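Succinate dehydrogenase subunit D (Mycolicibacterium smegmatis MC2 51, PDB 6LUM) forms part of the transmembrane portion of succinate dehydrogenase, binds haem and menaquinone and probably takes part in passing electrons from succinate to the quinone. Local coordinates at residues W96-L101 against Y146-F151. Sequence-based numbering, arbitrary orientation.
Sequences WDMALL and YVLVTF. With HEM (protoporphyrin IX containing Fe), chain S; MQ9 (menaquinone-9), chain V.
Met98 packs on Leu148 and Val149, while on the far side of the same helix end the Tyr146 ring carries Thr150 OG1 over the centre of one face, 3.3 Å above its plane, and menaquinone C2 lies in plane at its edge, 3.5 Å from Tyr146 CD1. The same Thr150 hydroxyl donates to Tyr146 O (OG1 to O 2.7 Å) from above the carbonyl plane; Thr150 N reaches that oxygen from the opposite face, so two donors grip it where the helix ends.

Between the segments the contact is apolar. Met98, with CG anti to the backbone N (chi1 -169°) and its chain bent beyond, crosses Leu148 at a slant: SD lies 3.5 Å from Leu148 CD1, and CE reaches Val149 CG2 at 3.9 Å. The other Leu148 branch, CD2, packs on Asp97 CB (4.0 Å). Leu148 CD1 also adjoins haem propionate oxygen O2D, and Asp97 OD2 sits 2.7 Å from O2A of the other propionate while hydrogen-bonding Trp88 NE1. A second menaquinone touches Met98 and Val149.

The contact thus joins helix 91-119 to the C-terminal end of helix 123-149, with haem against Asp97 and Leu148 and menaquinone against Val149; helix 43-70 flanks it through His65, and subunit C packs on Leu101 through its Val48.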
# COMPACT_ATOMS: atom_id res chain seq x y z
N TRP B 96 9.16 15.73 48.74
CA TRP B 96 8.59 14.39 48.86
C TRP B 96 7.10 14.41 48.59
O TRP B 96 6.60 13.59 47.82
CB TRP B 96 8.89 13.85 50.25
CG TRP B 96 8.42 12.47 50.54
CD1 TRP B 96 7.14 12.03 50.57
CD2 TRP B 96 9.24 11.36 50.91
NE1 TRP B 96 7.11 10.71 50.91
CE2 TRP B 96 8.39 10.28 51.13
CE3 TRP B 96 10.61 11.18 51.06
CZ2 TRP B 96 8.86 9.03 51.50
CZ3 TRP B 96 11.07 9.94 51.42
CH2 TRP B 96 10.20 8.89 51.64
N ASP B 97 6.37 15.35 49.19
CA ASP B 97 4.93 15.40 48.99
C ASP B 97 4.56 15.87 47.60
O ASP B 97 3.54 15.43 47.06
CB ASP B 97 4.28 16.29 50.02
CG ASP B 97 4.31 15.70 51.39
OD1 ASP B 97 4.00 14.51 51.52
OD2 ASP B 97 4.64 16.42 52.33
N MET B 98 5.34 16.75 46.99
CA MET B 98 5.03 17.14 45.62
C MET B 98 5.22 15.97 44.65
O MET B 98 4.37 15.73 43.78
CB MET B 98 5.87 18.31 45.18
CG MET B 98 5.42 18.92 43.88
SD MET B 98 3.80 19.68 43.98
CE MET B 98 4.19 21.35 43.59
N ALA B 99 6.33 15.25 44.79
CA ALA B 99 6.54 14.07 43.95
C ALA B 99 5.48 13.02 44.20
O ALA B 99 4.99 12.39 43.26
CB ALA B 99 7.92 13.49 44.22
N LEU B 100 5.10 12.82 45.46
CA LEU B 100 4.04 11.87 45.77
C LEU B 100 2.74 12.25 45.09
O LEU B 100 2.12 11.42 44.43
CB LEU B 100 3.87 11.77 47.28
CG LEU B 100 2.84 10.84 47.90
CD1 LEU B 100 2.93 9.48 47.32
CD2 LEU B 100 3.07 10.78 49.35
N LEU B 101 2.34 13.52 45.19
CA LEU B 101 1.10 13.96 44.55
C LEU B 101 1.14 13.73 43.05
O LEU B 101 0.22 13.14 42.49
CB LEU B 101 0.85 15.43 44.85
CG LEU B 101 -0.29 16.12 44.11
CD1 LEU B 101 -1.59 15.87 44.80
CD2 LEU B 101 -0.01 17.57 44.07
N TYR B 146 -1.31 23.86 44.43
CA TYR B 146 -1.51 25.17 45.02
C TYR B 146 -1.23 25.14 46.51
O TYR B 146 -0.51 25.99 47.04
CB TYR B 146 -2.93 25.65 44.76
CG TYR B 146 -3.24 26.94 45.45
CD1 TYR B 146 -2.81 28.13 44.94
CD2 TYR B 146 -3.94 26.97 46.64
CE1 TYR B 146 -3.06 29.30 45.57
CE2 TYR B 146 -4.20 28.14 47.27
CZ TYR B 146 -3.75 29.30 46.73
OH TYR B 146 -3.99 30.48 47.35
N VAL B 147 -1.78 24.15 47.21
CA VAL B 147 -1.59 24.07 48.66
C VAL B 147 -0.12 23.90 49.01
O VAL B 147 0.37 24.50 49.96
CB VAL B 147 -2.45 22.94 49.24
CG1 VAL B 147 -2.22 22.82 50.71
CG2 VAL B 147 -3.88 23.22 48.97
N LEU B 148 0.60 23.07 48.26
CA LEU B 148 2.01 22.89 48.55
C LEU B 148 2.81 24.16 48.27
O LEU B 148 3.63 24.58 49.08
CB LEU B 148 2.57 21.73 47.75
CG LEU B 148 2.38 20.35 48.33
CD1 LEU B 148 2.56 19.36 47.25
CD2 LEU B 148 3.46 20.18 49.33
N VAL B 149 2.60 24.77 47.11
CA VAL B 149 3.44 25.89 46.72
C VAL B 149 3.20 27.10 47.60
O VAL B 149 4.14 27.75 48.05
CB VAL B 149 3.23 26.22 45.23
CG1 VAL B 149 3.96 27.48 44.88
CG2 VAL B 149 3.71 25.09 44.37
N THR B 150 1.94 27.41 47.89
CA THR B 150 1.59 28.67 48.52
C THR B 150 1.25 28.53 49.99
O THR B 150 0.35 29.21 50.47
CB THR B 150 0.41 29.30 47.81
OG1 THR B 150 -0.72 28.47 48.00
CG2 THR B 150 0.68 29.39 46.36
N PHE B 151 1.91 27.67 50.74
CA PHE B 151 1.57 27.43 52.13
C PHE B 151 2.40 28.32 53.03
O PHE B 151 3.60 28.51 52.80
CB PHE B 151 1.79 25.96 52.48
CG PHE B 151 1.79 25.66 53.96
CD1 PHE B 151 0.61 25.49 54.64
CD2 PHE B 151 2.98 25.52 54.64
CE1 PHE B 151 0.62 25.20 55.98
CE2 PHE B 151 2.98 25.25 55.98
CZ PHE B 151 1.80 25.09 56.64
CHA HEM S . -0.95 14.63 52.41
CHB HEM S . -2.09 11.86 56.18
CHC HEM S . -2.28 8.11 53.23
CHD HEM S . -0.69 10.83 49.57
C1A HEM S . -1.16 14.06 53.63
C2A HEM S . -0.69 14.75 54.79
C3A HEM S . -1.01 14.00 55.83
C4A HEM S . -1.67 12.83 55.32
CMA HEM S . -0.77 14.23 57.33
CAA HEM S . 0.02 16.13 54.68
CBA HEM S . 1.00 16.51 55.79
CGA HEM S . 2.41 16.30 55.36
O1A HEM S . 3.31 16.30 56.23
O2A HEM S . 2.65 16.12 54.16
C1B HEM S . -2.27 10.60 55.71
C2B HEM S . -2.77 9.51 56.48
C3B HEM S . -2.82 8.46 55.66
C4B HEM S . -2.37 8.88 54.36
CMB HEM S . -3.12 9.64 57.97
CAB HEM S . -3.30 7.03 55.96
CBB HEM S . -4.09 6.73 56.99
C1C HEM S . -1.87 8.53 52.00
C2C HEM S . -1.81 7.71 50.82
C3C HEM S . -1.37 8.47 49.81
C4C HEM S . -1.16 9.79 50.32
CMC HEM S . -2.19 6.22 50.81
CAC HEM S . -1.10 8.15 48.33
CBC HEM S . -1.46 7.01 47.74
C1D HEM S . -0.63 12.12 49.99
C2D HEM S . -0.27 13.26 49.23
C3D HEM S . -0.33 14.33 50.00
C4D HEM S . -0.73 13.88 51.29
CMD HEM S . 0.12 13.24 47.75
CAD HEM S . -0.02 15.78 49.58
CBD HEM S . -1.28 16.61 49.77
CGD HEM S . -1.15 17.90 49.03
O1D HEM S . -2.04 18.76 49.18
O2D HEM S . -0.16 18.05 48.30
NA HEM S . -1.83 12.86 53.92
NB HEM S . -2.04 10.21 54.42
NC HEM S . -1.46 9.80 51.66
ND HEM S . -0.90 12.52 51.26
FE HEM S . -1.60 11.35 52.80
C5 MQ9 V . -0.76 26.72 41.19
C5M MQ9 V . -0.32 25.30 40.79
C4 MQ9 V . 0.12 27.56 41.90
O4 MQ9 V . 1.43 27.10 42.28
C3 MQ9 V . -0.29 28.86 42.26
C2 MQ9 V . -1.53 29.30 41.91
C1 MQ9 V . -2.40 28.44 41.19
O1 MQ9 V . -3.69 28.94 40.85
C6 MQ9 V . -2.00 27.16 40.84
C3A MQ9 V . 0.61 29.76 43.00
C3B MQ9 V . 0.16 31.07 43.35
C3C MQ9 V . -1.09 31.51 42.99
C3D MQ9 V . -1.97 30.63 42.25
C7 MQ9 V . -2.95 26.22 40.06
C8 MQ9 V . -3.62 26.83 38.75
C9 MQ9 V . -3.32 25.98 37.47
C10 MQ9 V . -2.05 26.42 36.87
C11 MQ9 V . -4.47 26.16 36.46
C12 MQ9 V . -3.95 26.16 35.00
C13 MQ9 V . -4.21 24.78 34.27
C14 MQ9 V . -5.39 24.90 33.29
C15 MQ9 V . -5.01 24.25 31.96
C16 MQ9 V . -6.58 24.19 33.88
C17 MQ9 V . -7.47 25.15 34.70